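Local coordinates for protein DnaJ homolog subfamily C member 10 (Mus musculus, PDB 3APQ) that acts as an endoplasmic reticulum disulfide reductase that helps proteins fold correctly and misfolded ones to be degraded, its J domain serving interaction with the Hsp70 chaperone HSPA5, at residues I48-E53 with Y67-L72; Q21-L26 with G43-I48; F121-C126 with D156-C161. All coordinates share one frame; numbering follows the deposited sequence. Where two conformers were deposited one is given.

Contact 1 (I48-E53 with Y67-L72); sequences INRAYE and YGEKGL
In the J domain of this J-Trx1 fragment, a salt bridge between Arg50 and Glu69 ties the long helix 41-55 to the loop that follows the last J-domain helix, 58-67. The guanidinium of Arg50 and the carboxylate of Glu69 meet through two bonds of unequal strength. NH2 of Arg50 donates to OE1 of Glu69 at 2.8 Å and nearly straight, while NH1 of Arg50 reaches OE2 of Glu69 only weakly, at 3.4 Å. Glu69 OE1 and CD sit at the guanidinium edge, close to its plane, but the carboxylate plane is turned 53° from it; NH2 therefore meets OE1 from above the carboxylate, and the pairing is a twisted bidentate one. Arg50 spans the gap because its chain is extended from CG to NE, with CG anti to the backbone N (chi1 173°). Glu69 begins a type II turn that ends at Leu72, closed by the bond from Leu72 N to Glu69 O, and these first and last residues of the turn both touch Arg50. Arg50 NE also donates to the carbonyl oxygen of Glu73, which helps to hold the guanidinium in place; Phe4 of helix 4-8 touches both Arg50 and Glu69. This is a surface contact, and the one apolar neighbour that the turn gives the arginine is Leu72, whose CB lies 3.7 Å from Arg50 NH2.

Contact 2 (Q21-L26 with G43-I48); sequences QAFKKL and GDFLKI
Apolar packing joins Phe23 and Leu26 of helix 16-30 to Phe45 and Ile48 of helix 41-55, the antiparallel helix pair at the heart of the J domain. The short segments run at 171° with axes 11.3 Å apart, a separation bridged by large side chains. The methyl contacts centre on CG2 of Ile48, which meets the edge of the Phe23 ring in its plane, 3.4 Å from CD1 of Phe23. One turn along from Phe23, Leu26 in one of its two conformers adds CD2, 3.8 Å from the same Ile48 CG2, the side chains crossing at about a right angle.

The aromatic contact is slighter. The Phe23 and Phe45 rings are tilted by only 20° but slid apart, centroids 6.0 Å from each other, so they barely overlap and approach through their CZ atoms. Both rings swing into the interface with CG anti to the backbone N (chi1 171° in Phe23). Tyr52 stacks on Phe23, and Tyr80 meets Phe45 edge-to-face. Replacing Phe23 by an alanine removes the edge packed on Ile48 CG2 and the ring beside Phe45, and would probably open a gap between the helices. With no hydrogen bond across it, this buried contact depends on shape and hydrophobic burial.

Contact 3 (F121-C126 with D156-C161); sequences FYSPGC and DDRMLC
Arg158 reaches Ser123 because its chain bends at chi2 (-74°) and then runs on extended, while Ser123, in one of its two conformers, points OG anti to its own backbone N (chi1 175°). With the serine so placed, the arginine NH1 donates to OG of Ser123 at 3.2 Å, a bent bond with the hydroxyl tilted 17° out of the guanidinium plane but still at its edge. A water completes the link: it accepts from NH2 of Arg158 at 3.1 Å, donates to the carbonyl oxygen of Pro124, and in that conformer lies 2.9 Å from Ser123 OG. Two routes, one direct and one through water, thus link the guanidinium to the loop that leads to the redox centre.

The setting is a thioredoxin fold. Segment 121-126 leaves the central strand 117-122 and ends at Cys126, which is disulfide-bonded to Cys129 in the redox-active CXXC motif and occupies the N-cap position of helix 127-142. Facing Ser123 is the start of the short helix 158-163, whose N-cap Asp157 accepts from the backbone N of Leu160 through OD1 at 3.0 Å.

Deeper in, Cys161 places its sulfur at the edge of the Phe121 ring, near the ring plane, with SG 3.7 Å from CD1 of Phe121. That sulfur is also bonded to Cys154, and Phe173 and Phe175 of the neighbouring strand 171-175 touch the same phenylalanine.

Along the chain the contacts follow one another, contact 2 first, then contact 1, then contact 3. Contacts 1 and 2 both use helix 41-55 and share Ile48; their centres are 13 Å apart, contact 2 in the interior of the J domain and contact 1 at its surface. Contact 3 belongs to the thioredoxin domain, with its centre 23 Å from that of contact 1 and 22 Å from that of contact 2. Tyr52 OH of segment 48-53 nevertheless comes within 4.2 Å of Asp156 OD2 of contact 3, a packing touch between the two domains. The fragment thus unites a helical J domain with a redox-active thioredoxin domain in one chain.

Contact 1 (I48-E53 with Y67-L72)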
ATOM      1  N   ILE A  48       9.693  16.367  -6.628  1.00 19.92           N
ATOM      2  CA  ILE A  48       9.431  14.918  -6.813  1.00 20.92           C
ATOM      3  C   ILE A  48       8.324  14.514  -5.842  1.00 19.78           C
ATOM      4  O   ILE A  48       7.411  13.766  -6.188  1.00 18.50           O
ATOM      5  CB  ILE A  48      10.726  14.047  -6.538  1.00 20.76           C
ATOM      6  CG1 ILE A  48      11.821  14.223  -7.567  1.00 26.95           C
ATOM      7  CG2 ILE A  48      10.396  12.563  -6.420  1.00 22.96           C
ATOM      8  CD1 ILE A  48      11.401  14.909  -8.846  1.00 32.15           C
ATOM      9  N   ASN A  49       8.433  14.959  -4.578  1.00 19.32           N
ATOM     10  CA  ASN A  49       7.387  14.634  -3.591  1.00 18.88           C
ATOM     11  C   ASN A  49       5.991  15.135  -3.997  1.00 18.14           C
ATOM     12  O   ASN A  49       5.010  14.426  -3.823  1.00 19.55           O
ATOM     13  CB  ASN A  49       7.732  15.146  -2.174  1.00 18.46           C
ATOM     14  CG  ASN A  49       6.886  14.457  -1.102  1.00 23.71           C
ATOM     15  OD1 ASN A  49       6.807  13.212  -1.043  1.00 23.82           O
ATOM     16  ND2 ASN A  49       6.193  15.248  -0.312  1.00 22.55           N
ATOM     17  N   ARG A  50       5.915  16.352  -4.557  1.00 17.26           N
ATOM     18  CA  ARG A  50       4.644  16.952  -4.972  1.00 17.65           C
ATOM     19  C   ARG A  50       4.019  16.119  -6.089  1.00 17.70           C
ATOM     20  O   ARG A  50       2.795  15.834  -6.050  1.00 18.98           O
ATOM     21  CB  ARG A  50       4.899  18.409  -5.422  1.00 17.64           C
ATOM     22  CG  ARG A  50       3.788  19.132  -6.018  1.00 18.92           C
ATOM     23  CD  ARG A  50       4.314  20.601  -6.269  1.00 25.08           C
ATOM     24  NE  ARG A  50       3.289  21.438  -6.873  1.00 25.88           N
ATOM     25  CZ  ARG A  50       3.039  21.499  -8.172  1.00 26.01           C
ATOM     26  NH1 ARG A  50       3.762  20.779  -9.014  1.00 24.49           N
ATOM     27  NH2 ARG A  50       2.057  22.283  -8.634  1.00 26.03           N
ATOM     28  N   ALA A  51       4.857  15.728  -7.049  1.00 18.57           N
ATOM     29  CA  ALA A  51       4.468  14.754  -8.119  1.00 18.16           C
ATOM     30  C   ALA A  51       3.895  13.456  -7.547  1.00 18.08           C
ATOM     31  O   ALA A  51       2.772  13.046  -7.888  1.00 17.59           O
ATOM     32  CB  ALA A  51       5.643  14.457  -9.032  1.00 17.76           C
ATOM     33  N   TYR A  52       4.684  12.797  -6.705  1.00 18.11           N
ATOM     34  CA  TYR A  52       4.245  11.568  -6.049  1.00 17.84           C
ATOM     35  C   TYR A  52       2.920  11.765  -5.300  1.00 18.95           C
ATOM     36  O   TYR A  52       2.020  10.919  -5.374  1.00 19.58           O
ATOM     37  CB  TYR A  52       5.335  10.943  -5.120  1.00 17.46           C
ATOM     38  CG  TYR A  52       4.758   9.792  -4.364  1.00 18.38           C
ATOM     39  CD1 TYR A  52       4.369   8.610  -5.046  1.00 16.87           C
ATOM     40  CD2 TYR A  52       4.534   9.875  -2.967  1.00 18.99           C
ATOM     41  CE1 TYR A  52       3.748   7.523  -4.343  1.00 14.51           C
ATOM     42  CE2 TYR A  52       3.950   8.799  -2.264  1.00 16.59           C
ATOM     43  CZ  TYR A  52       3.558   7.643  -2.960  1.00 18.65           C
ATOM     44  OH  TYR A  52       2.945   6.626  -2.276  1.00 17.47           O
ATOM     45  N   GLU A  53       2.768  12.855  -4.553  1.00 20.06           N
ATOM     46  CA  GLU A  53       1.516  12.995  -3.788  1.00 21.55           C
ATOM     47  C   GLU A  53       0.271  13.173  -4.662  1.00 21.08           C
ATOM     48  O   GLU A  53      -0.863  12.869  -4.252  1.00 21.74           O
ATOM     49  CB  GLU A  53       1.623  14.063  -2.699  1.00 23.07           C
ATOM     50  CG  GLU A  53       2.767  13.720  -1.725  1.00 26.76           C
ATOM     51  CD  GLU A  53       2.635  14.317  -0.358  1.00 37.41           C
ATOM     52  OE1 GLU A  53       2.223  15.501  -0.237  1.00 39.26           O
ATOM     53  OE2 GLU A  53       2.962  13.577   0.609  1.00 39.18           O
ATOM     54  N   TYR A  67      -6.499  17.436 -16.820  1.00 24.58           N
ATOM     55  CA  TYR A  67      -6.389  18.884 -16.811  1.00 24.28           C
ATOM     56  C   TYR A  67      -4.993  19.442 -16.519  1.00 24.87           C
ATOM     57  O   TYR A  67      -4.852  20.659 -16.353  1.00 25.27           O
ATOM     58  CB  TYR A  67      -7.300  19.421 -15.714  1.00 24.63           C
ATOM     59  CG  TYR A  67      -8.752  19.068 -15.934  1.00 26.64           C
ATOM     60  CD1 TYR A  67      -9.415  19.528 -17.080  1.00 24.56           C
ATOM     61  CD2 TYR A  67      -9.451  18.255 -15.013  1.00 26.86           C
ATOM     62  CE1 TYR A  67     -10.738  19.210 -17.308  1.00 30.33           C
ATOM     63  CE2 TYR A  67     -10.792  17.911 -15.242  1.00 28.29           C
ATOM     64  CZ  TYR A  67     -11.413  18.401 -16.371  1.00 26.83           C
ATOM     65  OH  TYR A  67     -12.715  18.122 -16.618  1.00 31.73           O
ATOM     66  N   GLY A  68      -3.987  18.583 -16.367  1.00 23.57           N
ATOM     67  CA  GLY A  68      -2.711  19.055 -15.809  1.00 23.52           C
ATOM     68  C   GLY A  68      -2.876  19.574 -14.392  1.00 24.04           C
ATOM     69  O   GLY A  68      -3.663  19.052 -13.600  1.00 23.89           O
ATOM     70  N   GLU A  69      -2.141  20.632 -14.065  1.00 24.73           N
ATOM     71  CA  GLU A  69      -1.966  21.050 -12.671  1.00 25.04           C
ATOM     72  C   GLU A  69      -3.092  21.944 -12.143  1.00 26.24           C
ATOM     73  O   GLU A  69      -2.909  22.709 -11.199  1.00 26.11           O
ATOM     74  CB  GLU A  69      -0.615  21.787 -12.535  1.00 25.36           C
ATOM     75  CG  GLU A  69       0.587  20.860 -12.746  1.00 25.11           C
ATOM     76  CD  GLU A  69       1.878  21.378 -12.124  1.00 25.84           C
ATOM     77  OE1 GLU A  69       1.845  22.437 -11.437  1.00 28.51           O
ATOM     78  OE2 GLU A  69       2.927  20.723 -12.323  1.00 26.20           O
ATOM     79  N   LYS A  70      -4.263  21.839 -12.755  1.00 26.42           N
ATOM     80  CA  LYS A  70      -5.398  22.652 -12.374  1.00 28.26           C
ATOM     81  C   LYS A  70      -5.672  22.533 -10.858  1.00 28.88           C
ATOM     82  O   LYS A  70      -5.647  21.414 -10.306  1.00 27.54           O
ATOM     83  CB  LYS A  70      -6.612  22.193 -13.194  1.00 27.97           C
ATOM     84  CG  LYS A  70      -7.848  23.004 -12.896  1.00 30.86           C
ATOM     85  CD  LYS A  70      -9.045  22.345 -13.526  1.00 32.24           C
ATOM     86  CE  LYS A  70     -10.190  23.312 -13.540  1.00 35.65           C
ATOM     87  NZ  LYS A  70     -11.357  22.613 -14.156  1.00 32.27           N
ATOM     88  N   GLY A  71      -5.874  23.681 -10.194  1.00 29.92           N
ATOM     89  CA  GLY A  71      -6.158  23.704  -8.765  1.00 31.42           C
ATOM     90  C   GLY A  71      -4.996  23.360  -7.825  1.00 32.41           C
ATOM     91  O   GLY A  71      -5.153  23.431  -6.594  1.00 32.74           O
ATOM     92  N   LEU A  72      -3.823  23.019  -8.375  1.00 31.11           N
ATOM     93  CA  LEU A  72      -2.624  22.764  -7.546  1.00 30.12           C
ATOM     94  C   LEU A  72      -1.935  24.075  -7.189  1.00 31.10           C
ATOM     95  O   LEU A  72      -2.122  25.065  -7.877  1.00 30.87           O
ATOM     96  CB  LEU A  72      -1.640  21.840  -8.286  1.00 29.65           C
ATOM     97  CG  LEU A  72      -2.159  20.506  -8.832  1.00 28.81           C
ATOM     98  CD1 LEU A  72      -0.977  19.648  -9.281  1.00 26.73           C
ATOM     99  CD2 LEU A  72      -2.984  19.781  -7.749  1.00 30.81           C
TER

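Contact 2 (Q21-L26 with G43-I48)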
ATOM      1  N   GLN A  21       7.579   2.678  -6.477  1.00 13.31           N
ATOM      2  CA  GLN A  21       8.922   2.159  -6.644  1.00 15.08           C
ATOM      3  C   GLN A  21       9.842   3.210  -7.300  1.00 16.25           C
ATOM      4  O   GLN A  21      11.033   3.365  -6.886  1.00 17.93           O
ATOM      5  CB  GLN A  21       8.900   0.816  -7.337  1.00 15.01           C
ATOM      6  CG  GLN A  21       8.224  -0.239  -6.337  1.00 19.41           C
ATOM      7  CD  GLN A  21       8.893  -0.169  -4.912  1.00 25.88           C
ATOM      8  OE1 GLN A  21      10.103  -0.415  -4.805  1.00 24.35           O
ATOM      9  NE2 GLN A  21       8.125   0.242  -3.847  1.00 21.55           N
ATOM     10  N   ALA A  22       9.301   3.970  -8.248  1.00 15.07           N
ATOM     11  CA  ALA A  22      10.156   4.912  -8.950  1.00 15.65           C
ATOM     12  C   ALA A  22      10.498   6.046  -8.002  1.00 15.31           C
ATOM     13  O   ALA A  22      11.641   6.476  -7.954  1.00 16.09           O
ATOM     14  CB  ALA A  22       9.485   5.457 -10.202  1.00 16.56           C
ATOM     15  N   PHE A  23       9.475   6.546  -7.323  1.00 14.91           N
ATOM     16  CA  PHE A  23       9.630   7.591  -6.277  1.00 15.62           C
ATOM     17  C   PHE A  23      10.616   7.140  -5.188  1.00 17.20           C
ATOM     18  O   PHE A  23      11.523   7.892  -4.819  1.00 17.00           O
ATOM     19  CB  PHE A  23       8.242   8.001  -5.718  1.00 16.90           C
ATOM     20  CG  PHE A  23       8.296   8.900  -4.514  1.00 16.41           C
ATOM     21  CD1 PHE A  23       8.762  10.203  -4.608  1.00 23.90           C
ATOM     22  CD2 PHE A  23       7.934   8.404  -3.276  1.00 22.24           C
ATOM     23  CE1 PHE A  23       8.845  11.027  -3.444  1.00 23.01           C
ATOM     24  CE2 PHE A  23       7.990   9.210  -2.112  1.00 24.87           C
ATOM     25  CZ  PHE A  23       8.458  10.521  -2.199  1.00 23.93           C
ATOM     26  N   LYS A  24      10.446   5.929  -4.650  1.00 15.79           N
ATOM     27  CA  LYS A  24      11.375   5.428  -3.626  1.00 17.78           C
ATOM     28  C   LYS A  24      12.840   5.441  -4.049  1.00 18.75           C
ATOM     29  O   LYS A  24      13.726   5.861  -3.286  1.00 19.13           O
ATOM     30  CB  LYS A  24      10.977   4.019  -3.180  1.00 17.12           C
ATOM     31  CG  LYS A  24      11.863   3.506  -2.035  1.00 20.83           C
ATOM     32  CD  LYS A  24      11.346   2.156  -1.557  1.00 24.64           C
ATOM     33  CE  LYS A  24      12.044   0.992  -2.144  1.00 25.28           C
ATOM     34  NZ  LYS A  24      11.921  -0.165  -1.151  1.00 27.97           N
ATOM     35  N   LYS A  25      13.119   5.024  -5.266  1.00 17.68           N
ATOM     36  CA  LYS A  25      14.462   4.991  -5.763  1.00 19.89           C
ATOM     37  C   LYS A  25      15.106   6.420  -5.767  1.00 19.51           C
ATOM     38  O   LYS A  25      16.305   6.605  -5.415  1.00 20.39           O
ATOM     39  CB  LYS A  25      14.412   4.357  -7.161  1.00 21.19           C
ATOM     40  CG  LYS A  25      15.714   4.395  -7.964  1.00 26.49           C
ATOM     41  CD  LYS A  25      15.417   3.972  -9.412  1.00 34.90           C
ATOM     42  CE  LYS A  25      16.134   4.853 -10.418  1.00 38.47           C
ATOM     43  NZ  LYS A  25      15.832   6.331 -10.257  1.00 40.08           N
ATOM     44  N   LEU A  26      14.304   7.386  -6.181  1.00 17.97           N
ATOM     45  CA  LEU A  26      14.678   8.781  -6.218  0.70 20.77           C
ATOM     46  C   LEU A  26      14.965   9.232  -4.777  1.00 20.42           C
ATOM     47  O   LEU A  26      16.004   9.819  -4.479  1.00 21.08           O
ATOM     48  CB  LEU A  26      13.535   9.628  -6.859  0.70 20.14           C
ATOM     49  CG  LEU A  26      13.474   9.751  -8.383  0.70 21.76           C
ATOM     50  CD1 LEU A  26      13.677   8.441  -9.017  0.70 26.19           C
ATOM     51  CD2 LEU A  26      12.212  10.386  -8.966  0.70 20.74           C
ATOM     52  N   GLY A  43      14.967  21.571  -2.587  1.00 29.18           N
ATOM     53  CA  GLY A  43      14.018  22.041  -3.641  1.00 29.25           C
ATOM     54  C   GLY A  43      13.652  20.978  -4.670  1.00 28.95           C
ATOM     55  O   GLY A  43      12.468  20.768  -5.011  1.00 26.12           O
ATOM     56  N   ASP A  44      14.695  20.284  -5.148  1.00 28.83           N
ATOM     57  CA  ASP A  44      14.553  19.170  -6.081  1.00 28.16           C
ATOM     58  C   ASP A  44      13.600  18.077  -5.505  1.00 26.26           C
ATOM     59  O   ASP A  44      12.684  17.566  -6.187  1.00 24.83           O
ATOM     60  CB  ASP A  44      15.936  18.527  -6.380  1.00 28.73           C
ATOM     61  CG  ASP A  44      16.967  19.521  -6.908  1.00 34.65           C
ATOM     62  OD1 ASP A  44      16.573  20.540  -7.506  1.00 36.55           O
ATOM     63  OD2 ASP A  44      18.203  19.295  -6.703  1.00 41.90           O
ATOM     64  N   PHE A  45      13.822  17.710  -4.248  1.00 25.67           N
ATOM     65  CA  PHE A  45      12.986  16.670  -3.646  1.00 23.87           C
ATOM     66  C   PHE A  45      11.521  17.103  -3.446  1.00 24.65           C
ATOM     67  O   PHE A  45      10.572  16.280  -3.554  1.00 23.88           O
ATOM     68  CB  PHE A  45      13.593  16.174  -2.338  1.00 23.57           C
ATOM     69  CG  PHE A  45      12.979  14.891  -1.826  1.00 23.16           C
ATOM     70  CD1 PHE A  45      13.098  13.718  -2.573  1.00 29.41           C
ATOM     71  CD2 PHE A  45      12.275  14.853  -0.645  1.00 27.41           C
ATOM     72  CE1 PHE A  45      12.527  12.524  -2.119  1.00 28.62           C
ATOM     73  CE2 PHE A  45      11.704  13.667  -0.178  1.00 26.61           C
ATOM     74  CZ  PHE A  45      11.837  12.512  -0.902  1.00 28.22           C
ATOM     75  N   LEU A  46      11.331  18.363  -3.070  1.00 24.69           N
ATOM     76  CA  LEU A  46       9.975  18.927  -2.940  1.00 24.90           C
ATOM     77  C   LEU A  46       9.176  18.679  -4.252  1.00 24.32           C
ATOM     78  O   LEU A  46       8.008  18.305  -4.198  1.00 24.07           O
ATOM     79  CB  LEU A  46      10.047  20.443  -2.611  1.00 26.26           C
ATOM     80  CG  LEU A  46      10.440  20.879  -1.190  1.00 26.75           C
ATOM     81  CD1 LEU A  46      10.104  22.324  -0.984  1.00 28.94           C
ATOM     82  CD2 LEU A  46       9.728  20.074  -0.153  1.00 29.18           C
ATOM     83  N   LYS A  47       9.814  18.900  -5.407  1.00 22.98           N
ATOM     84  CA  LYS A  47       9.142  18.733  -6.702  1.00 23.23           C
ATOM     85  C   LYS A  47       8.775  17.278  -6.951  1.00 20.11           C
ATOM     86  O   LYS A  47       7.710  17.006  -7.454  1.00 18.91           O
ATOM     87  CB  LYS A  47      10.015  19.179  -7.862  1.00 24.44           C
ATOM     88  CG  LYS A  47      10.348  20.688  -7.903  1.00 30.96           C
ATOM     89  CD  LYS A  47      11.535  21.077  -8.862  1.00 38.83           C
ATOM     90  CE  LYS A  47      11.393  20.550 -10.329  1.00 40.78           C
ATOM     91  NZ  LYS A  47      11.904  19.114 -10.548  1.00 37.20           N
ATOM     92  N   ILE A  48       9.693  16.367  -6.628  1.00 19.92           N
ATOM     93  CA  ILE A  48       9.431  14.918  -6.813  1.00 20.92           C
ATOM     94  C   ILE A  48       8.324  14.514  -5.842  1.00 19.78           C
ATOM     95  O   ILE A  48       7.411  13.766  -6.188  1.00 18.50           O
ATOM     96  CB  ILE A  48      10.726  14.047  -6.538  1.00 20.76           C
ATOM     97  CG1 ILE A  48      11.821  14.223  -7.567  1.00 26.95           C
ATOM     98  CG2 ILE A  48      10.396  12.563  -6.420  1.00 22.96           C
ATOM     99  CD1 ILE A  48      11.401  14.909  -8.846  1.00 32.15           C
TER

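Contact 3 (F121-C126 with D156-C161)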
ATOM      1  N   PHE A 121      -4.409  -5.044   7.295  1.00 12.59           N
ATOM      2  CA  PHE A 121      -4.568  -3.585   7.410  1.00 13.11           C
ATOM      3  C   PHE A 121      -3.464  -3.088   8.331  1.00 13.84           C
ATOM      4  O   PHE A 121      -3.420  -3.433   9.525  1.00 14.10           O
ATOM      5  CB  PHE A 121      -5.929  -3.182   8.006  1.00 13.73           C
ATOM      6  CG  PHE A 121      -7.097  -3.462   7.100  1.00 16.59           C
ATOM      7  CD1 PHE A 121      -7.620  -2.466   6.301  1.00 18.81           C
ATOM      8  CD2 PHE A 121      -7.697  -4.721   7.104  1.00 17.96           C
ATOM      9  CE1 PHE A 121      -8.706  -2.736   5.462  1.00 20.19           C
ATOM     10  CE2 PHE A 121      -8.776  -5.006   6.252  1.00 17.83           C
ATOM     11  CZ  PHE A 121      -9.277  -4.001   5.444  1.00 22.86           C
ATOM     12  N   TYR A 122      -2.561  -2.312   7.777  1.00 13.88           N
ATOM     13  CA  TYR A 122      -1.390  -1.838   8.548  1.00 15.35           C
ATOM     14  C   TYR A 122      -1.283  -0.314   8.472  1.00 16.72           C
ATOM     15  O   TYR A 122      -2.067   0.347   7.791  1.00 14.71           O
ATOM     16  CB  TYR A 122      -0.121  -2.581   8.026  1.00 16.22           C
ATOM     17  CG  TYR A 122       0.262  -2.226   6.593  1.00 15.41           C
ATOM     18  CD1 TYR A 122       1.168  -1.205   6.373  1.00 17.47           C
ATOM     19  CD2 TYR A 122      -0.268  -2.884   5.472  1.00 14.83           C
ATOM     20  CE1 TYR A 122       1.532  -0.797   5.107  1.00 20.17           C
ATOM     21  CE2 TYR A 122       0.126  -2.453   4.122  1.00 16.70           C
ATOM     22  CZ  TYR A 122       1.037  -1.426   3.988  1.00 19.39           C
ATOM     23  OH  TYR A 122       1.535  -0.933   2.768  1.00 24.48           O
ATOM     24  N   SER A 123      -0.332   0.275   9.203  1.00 17.22           N
ATOM     25  CA  SER A 123      -0.157   1.709   9.181  0.50 18.00           C
ATOM     26  C   SER A 123       1.350   1.977   9.260  1.00 19.07           C
ATOM     27  O   SER A 123       2.075   1.177   9.856  1.00 18.96           O
ATOM     28  CB  SER A 123      -0.917   2.359  10.339  0.50 18.96           C
ATOM     29  OG  SER A 123      -0.675   3.748  10.426  0.50 17.49           O
ATOM     30  N   PRO A 124       1.818   3.077   8.626  1.00 19.64           N
ATOM     31  CA  PRO A 124       3.240   3.406   8.719  1.00 19.80           C
ATOM     32  C   PRO A 124       3.605   3.710  10.207  1.00 20.49           C
ATOM     33  O   PRO A 124       2.740   4.113  10.991  1.00 20.83           O
ATOM     34  CB  PRO A 124       3.365   4.684   7.843  1.00 19.76           C
ATOM     35  CG  PRO A 124       1.978   5.242   7.734  1.00 23.16           C
ATOM     36  CD  PRO A 124       1.123   3.970   7.677  1.00 21.51           C
ATOM     37  N   GLY A 125       4.849   3.494  10.603  1.00 20.98           N
ATOM     38  CA  GLY A 125       5.249   3.826  11.965  1.00 20.69           C
ATOM     39  C   GLY A 125       4.727   2.831  13.006  1.00 21.80           C
ATOM     40  O   GLY A 125       4.559   3.185  14.178  1.00 23.72           O
ATOM     41  N   CYS A 126       4.430   1.613  12.598  1.00 19.34           N
ATOM     42  CA  CYS A 126       3.741   0.677  13.486  1.00 18.49           C
ATOM     43  C   CYS A 126       4.680  -0.496  13.716  1.00 18.15           C
ATOM     44  O   CYS A 126       5.011  -1.254  12.768  1.00 16.57           O
ATOM     45  CB  CYS A 126       2.441   0.236  12.827  1.00 18.52           C
ATOM     46  SG  CYS A 126       1.580  -1.216  13.512  1.00 23.92           S
ATOM     47  N   ASP A 156      -2.313   5.703   3.899  1.00 23.89           N
ATOM     48  CA  ASP A 156      -2.788   6.310   2.662  1.00 24.88           C
ATOM     49  C   ASP A 156      -4.310   6.463   2.517  1.00 25.21           C
ATOM     50  O   ASP A 156      -4.756   7.236   1.670  1.00 26.04           O
ATOM     51  CB  ASP A 156      -2.210   5.557   1.467  1.00 26.03           C
ATOM     52  CG  ASP A 156      -0.757   5.971   1.150  1.00 28.62           C
ATOM     53  OD1 ASP A 156      -0.197   6.908   1.774  1.00 32.87           O
ATOM     54  OD2 ASP A 156      -0.182   5.339   0.263  1.00 30.65           O
ATOM     55  N   ASP A 157      -5.114   5.731   3.309  1.00 24.29           N
ATOM     56  CA  ASP A 157      -6.574   5.915   3.294  1.00 22.95           C
ATOM     57  C   ASP A 157      -7.228   5.606   4.632  1.00 23.63           C
ATOM     58  O   ASP A 157      -7.721   4.495   4.865  1.00 21.90           O
ATOM     59  CB  ASP A 157      -7.182   5.037   2.221  1.00 23.65           C
ATOM     60  CG  ASP A 157      -8.631   5.429   1.872  1.00 25.99           C
ATOM     61  OD1 ASP A 157      -9.321   6.083   2.682  1.00 26.20           O
ATOM     62  OD2 ASP A 157      -9.086   5.030   0.800  1.00 23.70           O
ATOM     63  N   ARG A 158      -7.257   6.607   5.501  1.00 23.82           N
ATOM     64  CA  ARG A 158      -7.693   6.396   6.878  1.00 25.83           C
ATOM     65  C   ARG A 158      -9.147   6.043   6.917  1.00 25.58           C
ATOM     66  O   ARG A 158      -9.572   5.237   7.742  1.00 26.99           O
ATOM     67  CB  ARG A 158      -7.445   7.649   7.725  1.00 26.29           C
ATOM     68  CG  ARG A 158      -5.959   7.943   7.856  1.00 29.73           C
ATOM     69  CD  ARG A 158      -5.275   7.003   8.789  1.00 30.14           C
ATOM     70  NE  ARG A 158      -3.830   7.280   8.886  1.00 32.76           N
ATOM     71  CZ  ARG A 158      -2.960   6.493   9.505  1.00 32.94           C
ATOM     72  NH1 ARG A 158      -3.364   5.371  10.078  1.00 33.65           N
ATOM     73  NH2 ARG A 158      -1.670   6.813   9.531  1.00 35.33           N
ATOM     74  N   MET A 159      -9.895   6.654   6.008  1.00 26.31           N
ATOM     75  CA  MET A 159     -11.329   6.489   6.060  0.50 27.28           C
ATOM     76  C   MET A 159     -11.740   5.072   5.611  1.00 26.27           C
ATOM     77  O   MET A 159     -12.642   4.477   6.241  1.00 25.89           O
ATOM     78  CB  MET A 159     -12.010   7.670   5.379  0.50 28.69           C
ATOM     79  CG  MET A 159     -11.741   8.980   6.174  0.50 30.48           C
ATOM     80  SD  MET A 159     -12.615   9.080   7.768  0.50 36.09           S
ATOM     81  CE  MET A 159     -11.336   8.641   8.961  0.50 30.06           C
ATOM     82  N   LEU A 160     -11.020   4.511   4.640  1.00 24.81           N
ATOM     83  CA  LEU A 160     -11.220   3.117   4.259  1.00 22.62           C
ATOM     84  C   LEU A 160     -11.063   2.243   5.502  1.00 22.19           C
ATOM     85  O   LEU A 160     -11.971   1.487   5.846  1.00 22.01           O
ATOM     86  CB  LEU A 160     -10.228   2.710   3.149  1.00 21.66           C
ATOM     87  CG  LEU A 160     -10.263   1.223   2.709  1.00 23.02           C
ATOM     88  CD1 LEU A 160     -11.676   0.743   2.280  1.00 24.63           C
ATOM     89  CD2 LEU A 160      -9.218   1.018   1.612  1.00 25.07           C
ATOM     90  N   CYS A 161      -9.946   2.381   6.224  1.00 19.68           N
ATOM     91  CA  CYS A 161      -9.745   1.597   7.447  1.00 20.28           C
ATOM     92  C   CYS A 161     -10.854   1.840   8.456  1.00 20.55           C
ATOM     93  O   CYS A 161     -11.384   0.881   9.050  1.00 21.60           O
ATOM     94  CB  CYS A 161      -8.334   1.823   8.012  1.00 18.47           C
ATOM     95  SG  CYS A 161      -7.259   1.235   6.667  1.00 21.29           S
TER
HETATM   96  O   HOH W   1       0.412   6.068  11.761  1.00 46.21           O